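PDB 7AM1: protein SSD1 from Saccharomyces cerevisiae S288C, which binds mRNA, including its untranslated regions, and represses translation as a non-enzymatic member of the RNase II family, a pseudonuclease. Local coordinates for residues A[723-728]-A[846-851]; A[354-359]-A[389-394]; A[524-529]-A[548-553]. All coordinates share one frame; numbering follows the deposited sequence.

Interaction 1 (A[723-728]-A[846-851])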
ATOM      1  N   ASN A 723     -15.318  -7.593  13.521  1.00 44.65           N
ATOM      2  CA  ASN A 723     -16.467  -8.455  13.773  1.00 44.77           C
ATOM      3  C   ASN A 723     -16.420  -9.079  15.161  1.00 45.26           C
ATOM      4  O   ASN A 723     -17.469  -9.376  15.745  1.00 45.14           O
ATOM      5  CB  ASN A 723     -16.553  -9.551  12.714  1.00 45.04           C
ATOM      6  CG  ASN A 723     -17.077  -9.035  11.389  1.00 44.65           C
ATOM      7  OD1 ASN A 723     -17.639  -7.942  11.311  1.00 44.57           O
ATOM      8  ND2 ASN A 723     -16.914  -9.831  10.342  1.00 44.80           N
ATOM      9  N   ASP A 724     -15.220  -9.309  15.692  1.00 42.96           N
ATOM     10  CA  ASP A 724     -15.096  -9.820  17.051  1.00 44.42           C
ATOM     11  C   ASP A 724     -15.467  -8.747  18.065  1.00 43.85           C
ATOM     12  O   ASP A 724     -16.092  -9.044  19.089  1.00 44.46           O
ATOM     13  CB  ASP A 724     -13.671 -10.327  17.274  1.00 47.17           C
ATOM     14  CG  ASP A 724     -13.436 -10.845  18.682  1.00 50.32           C
ATOM     15  OD1 ASP A 724     -13.499 -10.041  19.638  1.00 51.13           O
ATOM     16  OD2 ASP A 724     -13.161 -12.055  18.829  1.00 51.66           O
ATOM     17  N   MET A 725     -15.108  -7.490  17.787  1.00 44.86           N
ATOM     18  CA  MET A 725     -15.509  -6.394  18.658  1.00 46.15           C
ATOM     19  C   MET A 725     -17.021  -6.228  18.690  1.00 48.55           C
ATOM     20  O   MET A 725     -17.574  -5.795  19.708  1.00 50.21           O
ATOM     21  CB  MET A 725     -14.845  -5.096  18.195  1.00 45.03           C
ATOM     22  CG  MET A 725     -13.340  -5.052  18.434  1.00 46.24           C
ATOM     23  SD  MET A 725     -12.529  -3.673  17.598  1.00 46.98           S
ATOM     24  CE  MET A 725     -13.182  -2.249  18.467  1.00 48.36           C
ATOM     25  N   GLY A 726     -17.705  -6.558  17.595  1.00 46.47           N
ATOM     26  CA  GLY A 726     -19.155  -6.531  17.580  1.00 46.30           C
ATOM     27  C   GLY A 726     -19.770  -7.915  17.518  1.00 47.47           C
ATOM     28  O   GLY A 726     -20.795  -8.118  16.859  1.00 45.78           O
ATOM     29  N   ASN A 727     -19.163  -8.874  18.224  1.00 52.66           N
ATOM     30  CA  ASN A 727     -19.586 -10.268  18.123  1.00 57.92           C
ATOM     31  C   ASN A 727     -21.059 -10.457  18.483  1.00 57.24           C
ATOM     32  O   ASN A 727     -21.725 -11.327  17.910  1.00 59.06           O
ATOM     33  CB  ASN A 727     -18.697 -11.157  18.998  1.00 64.71           C
ATOM     34  CG  ASN A 727     -18.619 -10.682  20.436  1.00 70.79           C
ATOM     35  OD1 ASN A 727     -19.563 -10.093  20.963  1.00 72.75           O
ATOM     36  ND2 ASN A 727     -17.483 -10.936  21.081  1.00 73.18           N
ATOM     37  N   THR A 728     -21.589  -9.667  19.420  1.00 55.73           N
ATOM     38  CA  THR A 728     -22.984  -9.812  19.830  1.00 55.69           C
ATOM     39  C   THR A 728     -23.927  -8.881  19.081  1.00 52.05           C
ATOM     40  O   THR A 728     -25.131  -9.153  19.018  1.00 52.49           O
ATOM     41  CB  THR A 728     -23.144  -9.554  21.334  1.00 58.62           C
ATOM     42  OG1 THR A 728     -22.778  -8.201  21.645  1.00 59.06           O
ATOM     43  CG2 THR A 728     -22.276 -10.512  22.140  1.00 60.48           C
ATOM     44  N   THR A 846      -2.257  -3.965  18.294  1.00 47.91           N
ATOM     45  CA  THR A 846      -3.063  -3.165  19.211  1.00 48.83           C
ATOM     46  C   THR A 846      -4.514  -3.150  18.752  1.00 46.97           C
ATOM     47  O   THR A 846      -4.796  -2.913  17.572  1.00 44.49           O
ATOM     48  CB  THR A 846      -2.520  -1.735  19.302  1.00 50.93           C
ATOM     49  OG1 THR A 846      -1.195  -1.767  19.841  1.00 52.16           O
ATOM     50  CG2 THR A 846      -3.400  -0.870  20.197  1.00 52.82           C
ATOM     51  N   VAL A 847      -5.429  -3.394  19.687  1.00 47.71           N
ATOM     52  CA  VAL A 847      -6.861  -3.397  19.366  1.00 48.51           C
ATOM     53  C   VAL A 847      -7.281  -1.996  18.938  1.00 44.72           C
ATOM     54  O   VAL A 847      -6.920  -1.010  19.610  1.00 44.59           O
ATOM     55  CB  VAL A 847      -7.687  -3.860  20.583  1.00 54.77           C
ATOM     56  CG1 VAL A 847      -9.170  -3.927  20.222  1.00 55.72           C
ATOM     57  CG2 VAL A 847      -7.196  -5.209  21.103  1.00 57.56           C
ATOM     58  N   PRO A 848      -8.054  -1.834  17.864  1.00 42.77           N
ATOM     59  CA  PRO A 848      -8.516  -0.490  17.499  1.00 43.95           C
ATOM     60  C   PRO A 848      -9.381   0.118  18.595  1.00 47.92           C
ATOM     61  O   PRO A 848     -10.123  -0.576  19.294  1.00 47.93           O
ATOM     62  CB  PRO A 848      -9.319  -0.722  16.213  1.00 42.66           C
ATOM     63  CG  PRO A 848      -8.833  -2.032  15.684  1.00 41.83           C
ATOM     64  CD  PRO A 848      -8.500  -2.850  16.894  1.00 41.62           C
ATOM     65  N   ASN A 849      -9.267   1.436  18.745  1.00 52.12           N
ATOM     66  CA  ASN A 849     -10.076   2.197  19.685  1.00 56.34           C
ATOM     67  C   ASN A 849     -11.257   2.829  18.964  1.00 55.14           C
ATOM     68  O   ASN A 849     -11.119   3.324  17.842  1.00 58.03           O
ATOM     69  CB  ASN A 849      -9.245   3.291  20.356  1.00 61.43           C
ATOM     70  CG  ASN A 849      -8.168   2.732  21.246  1.00 65.76           C
ATOM     71  OD1 ASN A 849      -8.355   1.700  21.891  1.00 67.94           O
ATOM     72  ND2 ASN A 849      -7.023   3.401  21.277  1.00 67.05           N
ATOM     73  N   LEU A 850     -12.418   2.803  19.603  1.00 49.66           N
ATOM     74  CA  LEU A 850     -13.573   3.496  19.058  1.00 47.30           C
ATOM     75  C   LEU A 850     -13.481   4.987  19.354  1.00 46.89           C
ATOM     76  O   LEU A 850     -12.889   5.407  20.352  1.00 47.24           O
ATOM     77  CB  LEU A 850     -14.866   2.930  19.640  1.00 49.00           C
ATOM     78  CG  LEU A 850     -15.164   1.461  19.348  1.00 51.19           C
ATOM     79  CD1 LEU A 850     -16.465   1.040  20.000  1.00 54.36           C
ATOM     80  CD2 LEU A 850     -15.235   1.237  17.859  1.00 49.84           C
ATOM     81  N   ARG A 851     -14.064   5.791  18.466  1.00 45.93           N
ATOM     82  CA  ARG A 851     -14.237   7.221  18.703  1.00 47.88           C
ATOM     83  C   ARG A 851     -15.677   7.430  19.166  1.00 46.29           C
ATOM     84  O   ARG A 851     -16.620   7.297  18.378  1.00 43.20           O
ATOM     85  CB  ARG A 851     -13.917   8.047  17.458  1.00 49.79           C
ATOM     86  CG  ARG A 851     -14.134   9.558  17.636  1.00 52.80           C
ATOM     87  CD  ARG A 851     -12.932  10.248  18.260  1.00 55.11           C
ATOM     88  NE  ARG A 851     -11.784  10.200  17.364  1.00 56.09           N
ATOM     89  CZ  ARG A 851     -11.430  11.174  16.528  1.00 57.39           C
ATOM     90  NH1 ARG A 851     -12.121  12.306  16.461  1.00 58.26           N
ATOM     91  NH2 ARG A 851     -10.369  11.012  15.752  1.00 57.54           N
TER
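M725 sits in the last turn of helix 689-725 and reaches across to V847, P848 and L850 of an extended loop; the helix leads on to strand 732-741 of an antiparallel five-stranded sheet, consistent with the OB-clan fold of the DIS3L2-like C-terminal region. G726 then leaves helical geometry. The methionine sets out with CG anti to its carbonyl carbon (chi1 -70°) and runs on nearly straight through chi2, which carries SD to the loop, and the bend at chi3 (67°) turns CE on toward P848 O and L850. SD touches P848 CD at 4.2 Å, with V847 CG1 a little farther off.

Along the loop, V847, P848 and L850 direct their side chains at the helix while N849 turns away. L850 also has CG beside its backbone N, and its side chain runs alongside M725 in the opposite sense, placing CD2 4.1 Å from M725 CE. M725, itself buried, also touches L732 of strand 732-741; the P848 ring lies on L718 and T721 of helix 689-725, and V847 on L840 of helix 834-842. No hydrogen bond joins the two segments, and van der Waals contact carries the pairing. The nearest approach is to a backbone atom rather than a side chain: M725 CE lies 3.6 Å from P848 O.

Interaction 2 (A[354-359]-A[389-394])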
ATOM      1  N   TYR A 354      41.231  -4.798   5.155  1.00 83.67           N
ATOM      2  CA  TYR A 354      41.053  -3.564   4.401  1.00 80.76           C
ATOM      3  C   TYR A 354      39.856  -2.733   4.852  1.00 76.42           C
ATOM      4  O   TYR A 354      39.727  -1.584   4.417  1.00 78.25           O
ATOM      5  CB  TYR A 354      40.903  -3.888   2.910  1.00 80.84           C
ATOM      6  N   ARG A 355      38.980  -3.274   5.695  1.00 66.94           N
ATOM      7  CA  ARG A 355      37.761  -2.572   6.069  1.00 60.63           C
ATOM      8  C   ARG A 355      38.032  -1.580   7.191  1.00 58.51           C
ATOM      9  O   ARG A 355      38.849  -1.835   8.083  1.00 60.50           O
ATOM     10  CB  ARG A 355      36.685  -3.569   6.502  1.00 58.55           C
ATOM     11  CG  ARG A 355      36.466  -4.697   5.511  1.00 59.11           C
ATOM     12  CD  ARG A 355      35.232  -5.527   5.845  1.00 59.57           C
ATOM     13  NE  ARG A 355      34.699  -6.175   4.650  1.00 62.13           N
ATOM     14  CZ  ARG A 355      33.539  -5.877   4.071  1.00 63.64           C
ATOM     15  NH1 ARG A 355      32.738  -4.946   4.579  1.00 62.22           N
ATOM     16  NH2 ARG A 355      33.171  -6.531   2.979  1.00 66.12           N
ATOM     17  N   ARG A 356      37.349  -0.435   7.141  1.00 53.89           N
ATOM     18  CA  ARG A 356      37.429   0.511   8.246  1.00 52.78           C
ATOM     19  C   ARG A 356      36.854  -0.146   9.492  1.00 50.77           C
ATOM     20  O   ARG A 356      35.724  -0.641   9.480  1.00 46.35           O
ATOM     21  CB  ARG A 356      36.675   1.799   7.924  1.00 53.95           C
ATOM     22  CG  ARG A 356      36.752   2.845   9.042  1.00 58.15           C
ATOM     23  CD  ARG A 356      36.325   4.233   8.572  1.00 61.93           C
ATOM     24  NE  ARG A 356      36.247   5.179   9.686  1.00 65.86           N
ATOM     25  CZ  ARG A 356      35.727   6.401   9.609  1.00 67.74           C
ATOM     26  NH1 ARG A 356      35.228   6.850   8.465  1.00 67.04           N
ATOM     27  NH2 ARG A 356      35.705   7.178  10.683  1.00 69.53           N
ATOM     28  N   ASN A 357      37.634  -0.162  10.564  1.00 56.08           N
ATOM     29  CA  ASN A 357      37.305  -0.960  11.736  1.00 60.46           C
ATOM     30  C   ASN A 357      36.602  -0.097  12.776  1.00 57.96           C
ATOM     31  O   ASN A 357      37.141   0.926  13.209  1.00 57.68           O
ATOM     32  CB  ASN A 357      38.562  -1.599  12.323  1.00 67.05           C
ATOM     33  CG  ASN A 357      38.239  -2.641  13.367  1.00 70.92           C
ATOM     34  OD1 ASN A 357      37.758  -2.316  14.452  1.00 70.46           O
ATOM     35  ND2 ASN A 357      38.494  -3.905  13.043  1.00 73.80           N
ATOM     36  N   PHE A 358      35.395  -0.510  13.164  1.00 56.13           N
ATOM     37  CA  PHE A 358      34.629   0.141  14.219  1.00 54.26           C
ATOM     38  C   PHE A 358      34.403  -0.808  15.395  1.00 55.13           C
ATOM     39  O   PHE A 358      33.381  -0.720  16.076  1.00 57.01           O
ATOM     40  CB  PHE A 358      33.269   0.632  13.706  1.00 50.87           C
ATOM     41  CG  PHE A 358      33.344   1.713  12.661  1.00 48.72           C
ATOM     42  CD1 PHE A 358      33.640   3.022  13.013  1.00 48.53           C
ATOM     43  CD2 PHE A 358      33.078   1.425  11.329  1.00 47.78           C
ATOM     44  CE1 PHE A 358      33.696   4.021  12.049  1.00 48.47           C
ATOM     45  CE2 PHE A 358      33.136   2.417  10.358  1.00 47.41           C
ATOM     46  CZ  PHE A 358      33.437   3.714  10.716  1.00 48.02           C
ATOM     47  N   THR A 359      35.343  -1.719  15.653  1.00 53.82           N
ATOM     48  CA  THR A 359      35.123  -2.747  16.662  1.00 54.04           C
ATOM     49  C   THR A 359      35.648  -2.369  18.042  1.00 55.51           C
ATOM     50  O   THR A 359      35.324  -3.057  19.017  1.00 57.67           O
ATOM     51  CB  THR A 359      35.775  -4.071  16.238  1.00 54.60           C
ATOM     52  OG1 THR A 359      37.191  -3.894  16.115  1.00 55.19           O
ATOM     53  CG2 THR A 359      35.209  -4.553  14.909  1.00 54.16           C
ATOM     54  N   THR A 389      33.136  19.105  16.079  1.00 67.94           N
ATOM     55  CA  THR A 389      32.357  18.298  15.156  1.00 66.48           C
ATOM     56  C   THR A 389      31.885  17.029  15.846  1.00 59.26           C
ATOM     57  O   THR A 389      32.533  16.518  16.763  1.00 57.40           O
ATOM     58  CB  THR A 389      33.168  17.921  13.902  1.00 72.57           C
ATOM     59  OG1 THR A 389      34.153  16.938  14.243  1.00 74.70           O
ATOM     60  CG2 THR A 389      33.854  19.145  13.312  1.00 76.18           C
ATOM     61  N   LEU A 390      30.748  16.526  15.380  1.00 54.46           N
ATOM     62  CA  LEU A 390      30.217  15.231  15.774  1.00 53.60           C
ATOM     63  C   LEU A 390      30.293  14.281  14.587  1.00 49.98           C
ATOM     64  O   LEU A 390      30.549  14.684  13.448  1.00 50.99           O
ATOM     65  CB  LEU A 390      28.769  15.346  16.263  1.00 56.91           C
ATOM     66  CG  LEU A 390      28.465  16.353  17.371  1.00 62.18           C
ATOM     67  CD1 LEU A 390      26.978  16.331  17.711  1.00 63.44           C
ATOM     68  CD2 LEU A 390      29.303  16.065  18.605  1.00 64.22           C
ATOM     69  N   GLU A 391      30.057  13.006  14.864  1.00 46.23           N
ATOM     70  CA  GLU A 391      30.076  11.969  13.843  1.00 45.99           C
ATOM     71  C   GLU A 391      28.860  11.076  14.018  1.00 44.85           C
ATOM     72  O   GLU A 391      28.615  10.564  15.113  1.00 46.13           O
ATOM     73  CB  GLU A 391      31.363  11.147  13.939  1.00 48.39           C
ATOM     74  CG  GLU A 391      31.387   9.909  13.088  1.00 49.95           C
ATOM     75  CD  GLU A 391      32.751   9.257  13.080  1.00 52.71           C
ATOM     76  OE1 GLU A 391      33.721   9.928  12.670  1.00 54.87           O
ATOM     77  OE2 GLU A 391      32.855   8.083  13.490  1.00 53.18           O
ATOM     78  N   LEU A 392      28.093  10.907  12.944  1.00 43.72           N
ATOM     79  CA  LEU A 392      27.000   9.942  12.895  1.00 42.80           C
ATOM     80  C   LEU A 392      27.413   8.835  11.930  1.00 42.00           C
ATOM     81  O   LEU A 392      27.551   9.077  10.726  1.00 42.02           O
ATOM     82  CB  LEU A 392      25.694  10.589  12.447  1.00 43.15           C
ATOM     83  CG  LEU A 392      24.516   9.613  12.378  1.00 42.89           C
ATOM     84  CD1 LEU A 392      24.008   9.301  13.777  1.00 41.75           C
ATOM     85  CD2 LEU A 392      23.404  10.141  11.487  1.00 44.43           C
ATOM     86  N   GLY A 393      27.641   7.637  12.459  1.00 41.47           N
ATOM     87  CA  GLY A 393      27.959   6.477  11.640  1.00 41.05           C
ATOM     88  C   GLY A 393      26.722   5.650  11.388  1.00 40.83           C
ATOM     89  O   GLY A 393      25.967   5.337  12.313  1.00 41.66           O
ATOM     90  N   CYS A 394      26.509   5.289  10.121  1.00 41.63           N
ATOM     91  CA  CYS A 394      25.347   4.520   9.687  1.00 40.95           C
ATOM     92  C   CYS A 394      25.834   3.253   9.003  1.00 40.82           C
ATOM     93  O   CYS A 394      26.494   3.325   7.962  1.00 42.24           O
ATOM     94  CB  CYS A 394      24.473   5.357   8.754  1.00 40.69           C
ATOM     95  SG  CYS A 394      24.025   6.959   9.470  1.00 41.66           S
TER
HETATM   96  O   HOH W   1      35.675   7.818  13.335  1.00 52.41           O
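R356 and E391 provide the charged part of the contact. Their side chains come from opposite directions, and the bridge is long, R356 NH2 lying 3.9 Å from E391 OE1. The carboxylate oxygen is at the edge of the guanidinium and near its plane, yet the two flat groups stand almost perpendicular (88°). R356 gets there as a fully extended chain, with CG anti to the backbone N (chi1 -179°).

A water completes the link. Lying in the guanidinium plane, it accepts a weak hydrogen bond from R356 NH2 at 2.7 Å and donates one to E391 OE2 at 2.8 Å. The same OE2 takes a direct hydrogen bond from H381 NE2, so the buried glutamate has a firmer partner than the arginine.

Aromatic contacts come next. F358 CZ lies 3.3 Å above the R356 guanidinium plane, displaced toward its rim, and W466 makes a cation-pi contact with the same arginine. F358 CE1 approaches E391 OE2 obliquely, at 4.4 Å, while the ring also meets those of H381 and H395 and packs edge-to-face with Y364.

Within 354-359, N357 OD1 accepts from T359 N (2.8 Å), forming an Asx turn.

Strand 356-358 is an outer strand of the mixed sheet of the RNB domain, and strands 462-472 and 446-456 separate it from strand 389-397. Side chains that meet across two intervening strands are consistent with a strongly curved sheet, as expected of the OB-clan RNB domain, with this charged and aromatic cluster probably on its concave side.

Interaction 3 (A[524-529]-A[548-553])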
ATOM      1  N   LEU A 524       1.168   7.424   5.178  1.00 35.10           N
ATOM      2  CA  LEU A 524       0.743   6.926   3.874  1.00 36.34           C
ATOM      3  C   LEU A 524       1.781   7.255   2.804  1.00 37.60           C
ATOM      4  O   LEU A 524       2.072   6.422   1.937  1.00 38.46           O
ATOM      5  CB  LEU A 524      -0.634   7.496   3.518  1.00 36.71           C
ATOM      6  CG  LEU A 524      -1.769   7.142   4.493  1.00 37.87           C
ATOM      7  CD1 LEU A 524      -3.101   7.740   4.053  1.00 39.71           C
ATOM      8  CD2 LEU A 524      -1.919   5.640   4.698  1.00 36.70           C
ATOM      9  N   LEU A 525       2.376   8.448   2.855  1.00 37.26           N
ATOM     10  CA  LEU A 525       3.408   8.763   1.872  1.00 37.60           C
ATOM     11  C   LEU A 525       4.607   7.828   2.021  1.00 34.20           C
ATOM     12  O   LEU A 525       5.194   7.405   1.020  1.00 33.64           O
ATOM     13  CB  LEU A 525       3.842  10.222   1.986  1.00 40.16           C
ATOM     14  CG  LEU A 525       2.770  11.289   1.744  1.00 42.78           C
ATOM     15  CD1 LEU A 525       3.429  12.621   1.385  1.00 44.31           C
ATOM     16  CD2 LEU A 525       1.760  10.881   0.684  1.00 43.61           C
ATOM     17  N   GLU A 526       4.972   7.469   3.256  1.00 33.79           N
ATOM     18  CA  GLU A 526       6.038   6.484   3.438  1.00 33.11           C
ATOM     19  C   GLU A 526       5.728   5.198   2.677  1.00 32.78           C
ATOM     20  O   GLU A 526       6.614   4.619   2.035  1.00 30.66           O
ATOM     21  CB  GLU A 526       6.249   6.202   4.929  1.00 33.37           C
ATOM     22  CG  GLU A 526       6.944   4.874   5.269  1.00 33.96           C
ATOM     23  CD  GLU A 526       8.392   4.784   4.804  1.00 35.58           C
ATOM     24  OE1 GLU A 526       8.967   5.809   4.375  1.00 35.32           O
ATOM     25  OE2 GLU A 526       8.961   3.673   4.889  1.00 35.89           O
ATOM     26  N   SER A 527       4.466   4.750   2.712  1.00 34.62           N
ATOM     27  CA  SER A 527       4.102   3.484   2.085  1.00 33.75           C
ATOM     28  C   SER A 527       4.151   3.555   0.565  1.00 32.89           C
ATOM     29  O   SER A 527       4.116   2.507  -0.086  1.00 33.51           O
ATOM     30  CB  SER A 527       2.712   3.021   2.556  1.00 34.21           C
ATOM     31  OG  SER A 527       1.664   3.708   1.900  1.00 34.48           O
ATOM     32  N   LEU A 528       4.209   4.755  -0.015  1.00 32.45           N
ATOM     33  CA  LEU A 528       4.504   4.865  -1.436  1.00 33.60           C
ATOM     34  C   LEU A 528       5.921   4.413  -1.759  1.00 34.20           C
ATOM     35  O   LEU A 528       6.184   4.027  -2.901  1.00 34.03           O
ATOM     36  CB  LEU A 528       4.309   6.301  -1.919  1.00 34.99           C
ATOM     37  CG  LEU A 528       2.872   6.825  -1.947  1.00 38.40           C
ATOM     38  CD1 LEU A 528       2.871   8.334  -2.174  1.00 40.73           C
ATOM     39  CD2 LEU A 528       2.050   6.113  -3.027  1.00 38.89           C
ATOM     40  N   ASP A 529       6.842   4.450  -0.794  1.00 33.96           N
ATOM     41  CA  ASP A 529       8.209   4.046  -1.086  1.00 32.56           C
ATOM     42  C   ASP A 529       8.562   2.659  -0.574  1.00 31.12           C
ATOM     43  O   ASP A 529       9.331   1.953  -1.228  1.00 30.84           O
ATOM     44  CB  ASP A 529       9.220   5.034  -0.498  1.00 34.25           C
ATOM     45  CG  ASP A 529      10.628   4.746  -0.968  1.00 34.18           C
ATOM     46  OD1 ASP A 529      10.880   4.926  -2.180  1.00 33.72           O
ATOM     47  OD2 ASP A 529      11.466   4.317  -0.144  1.00 33.72           O
ATOM     48  N   VAL A 548      12.611   8.555  13.561  1.00 36.60           N
ATOM     49  CA  VAL A 548      14.006   8.944  13.759  1.00 37.27           C
ATOM     50  C   VAL A 548      14.922   8.094  12.887  1.00 35.99           C
ATOM     51  O   VAL A 548      15.731   8.613  12.109  1.00 35.23           O
ATOM     52  CB  VAL A 548      14.390   8.830  15.248  1.00 39.32           C
ATOM     53  CG1 VAL A 548      15.904   8.888  15.417  1.00 39.74           C
ATOM     54  CG2 VAL A 548      13.740   9.933  16.051  1.00 39.35           C
ATOM     55  N   ILE A 549      14.811   6.770  13.012  1.00 34.34           N
ATOM     56  CA  ILE A 549      15.659   5.883  12.230  1.00 34.78           C
ATOM     57  C   ILE A 549      15.326   5.997  10.748  1.00 34.28           C
ATOM     58  O   ILE A 549      16.220   5.893   9.900  1.00 33.99           O
ATOM     59  CB  ILE A 549      15.519   4.430  12.728  1.00 35.89           C
ATOM     60  CG1 ILE A 549      15.916   4.319  14.208  1.00 37.55           C
ATOM     61  CG2 ILE A 549      16.316   3.476  11.845  1.00 36.54           C
ATOM     62  CD1 ILE A 549      17.339   4.775  14.544  1.00 38.34           C
ATOM     63  N   ASN A 550      14.048   6.213  10.407  1.00 33.88           N
ATOM     64  CA  ASN A 550      13.651   6.285   9.001  1.00 34.14           C
ATOM     65  C   ASN A 550      14.233   7.523   8.323  1.00 33.34           C
ATOM     66  O   ASN A 550      14.646   7.462   7.158  1.00 31.06           O
ATOM     67  CB  ASN A 550      12.120   6.277   8.875  1.00 34.62           C
ATOM     68  CG  ASN A 550      11.637   5.949   7.449  1.00 35.46           C
ATOM     69  OD1 ASN A 550      12.220   5.111   6.754  1.00 33.74           O
ATOM     70  ND2 ASN A 550      10.564   6.612   7.020  1.00 34.77           N
ATOM     71  N   GLU A 551      14.272   8.660   9.022  1.00 32.23           N
ATOM     72  CA  GLU A 551      14.828   9.853   8.392  1.00 35.88           C
ATOM     73  C   GLU A 551      16.342   9.752   8.262  1.00 35.77           C
ATOM     74  O   GLU A 551      16.923  10.317   7.328  1.00 37.02           O
ATOM     75  CB  GLU A 551      14.432  11.107   9.167  1.00 38.05           C
ATOM     76  CG  GLU A 551      12.988  11.545   8.923  1.00 39.69           C
ATOM     77  CD  GLU A 551      12.731  11.980   7.484  1.00 41.31           C
ATOM     78  OE1 GLU A 551      13.645  12.565   6.859  1.00 40.99           O
ATOM     79  OE2 GLU A 551      11.614  11.726   6.973  1.00 42.95           O
ATOM     80  N   ILE A 552      16.998   9.029   9.170  1.00 38.13           N
ATOM     81  CA  ILE A 552      18.425   8.776   9.003  1.00 38.73           C
ATOM     82  C   ILE A 552      18.663   7.867   7.803  1.00 37.82           C
ATOM     83  O   ILE A 552      19.574   8.107   7.004  1.00 38.10           O
ATOM     84  CB  ILE A 552      19.024   8.196  10.299  1.00 38.52           C
ATOM     85  CG1 ILE A 552      19.112   9.292  11.368  1.00 39.33           C
ATOM     86  CG2 ILE A 552      20.406   7.594  10.037  1.00 39.56           C
ATOM     87  CD1 ILE A 552      19.400   8.771  12.762  1.00 39.54           C
ATOM     88  N   LYS A 553      17.842   6.826   7.643  1.00 37.75           N
ATOM     89  CA  LYS A 553      17.990   5.923   6.503  1.00 36.97           C
ATOM     90  C   LYS A 553      17.690   6.631   5.188  1.00 35.78           C
ATOM     91  O   LYS A 553      18.306   6.322   4.160  1.00 35.10           O
ATOM     92  CB  LYS A 553      17.075   4.711   6.674  1.00 38.14           C
ATOM     93  CG  LYS A 553      17.573   3.699   7.694  1.00 40.03           C
ATOM     94  CD  LYS A 553      16.545   2.613   7.971  1.00 41.57           C
ATOM     95  CE  LYS A 553      17.100   1.554   8.909  1.00 42.73           C
ATOM     96  NZ  LYS A 553      16.106   0.481   9.198  1.00 42.25           N
TER
HETATM   97  O   HOH W   2      11.720   5.773   4.078  1.00 30.96           O
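The amide of N550 and the carboxylate of E526 meet at right angles (90°). N550 ND2 stands over a face of the carboxylate, meeting OE1 from well above its plane, whereas OE1 itself lies close to the plane of the amide. The bond from N550 ND2 to E526 OE1 is 3.2 Å long and nearly straight, at 165°.

A water secures the other end of the amide, donating to N550 OD1 at 2.8 Å and to E526 OE1, also at 2.8 Å. Both polar ends of N550 are thus tied to one carboxylate oxygen, which fixes the turn of the amide. OE1 has a still stronger partner in R554, whose NH2 forms a salt bridge with it while its NH1 pairs with E551. E526 leaves its helix with CG anti to the backbone N and then bends at chi2 (66°), which swings the carboxylate round to N550. With an alanine at E526, R554 would probably lose a carboxylate partner, and the N550 amide the oxygen that holds its rotation.

On the side facing away from this contact, S527 OG donates to L524 O (2.7 Å), in the carbonyl plane and on a lone pair. Helix 523-529 is backed by helix 617-629, with L524, S527 and L528 against F628. Helix 544-568 packs on helix 495-510 through V548 and I552, and on strand 378-384 of the RNB sheet through I549 and I552.

Overall arrangement
Interactions 2 and 3 adjoin within the RNB domain, with centres about 24 Å apart: I552 of helix 544-568 packs on strand 389-397, its CG2 lying 3.7 Å from C394 SG and 4.2 Å from L392 CD2. Helix 544-568 thus joins the RNB sheet on one side to helix 523-529 on the other. Interaction 1 stands apart, its centre about 29 Å from that of interaction 3 and about 48 Å from that of interaction 2. Helix 617-629 spans part of the gap, since D618 pairs with R851 and F628 contacts segment 524-529. All three contacts close in series along the chain.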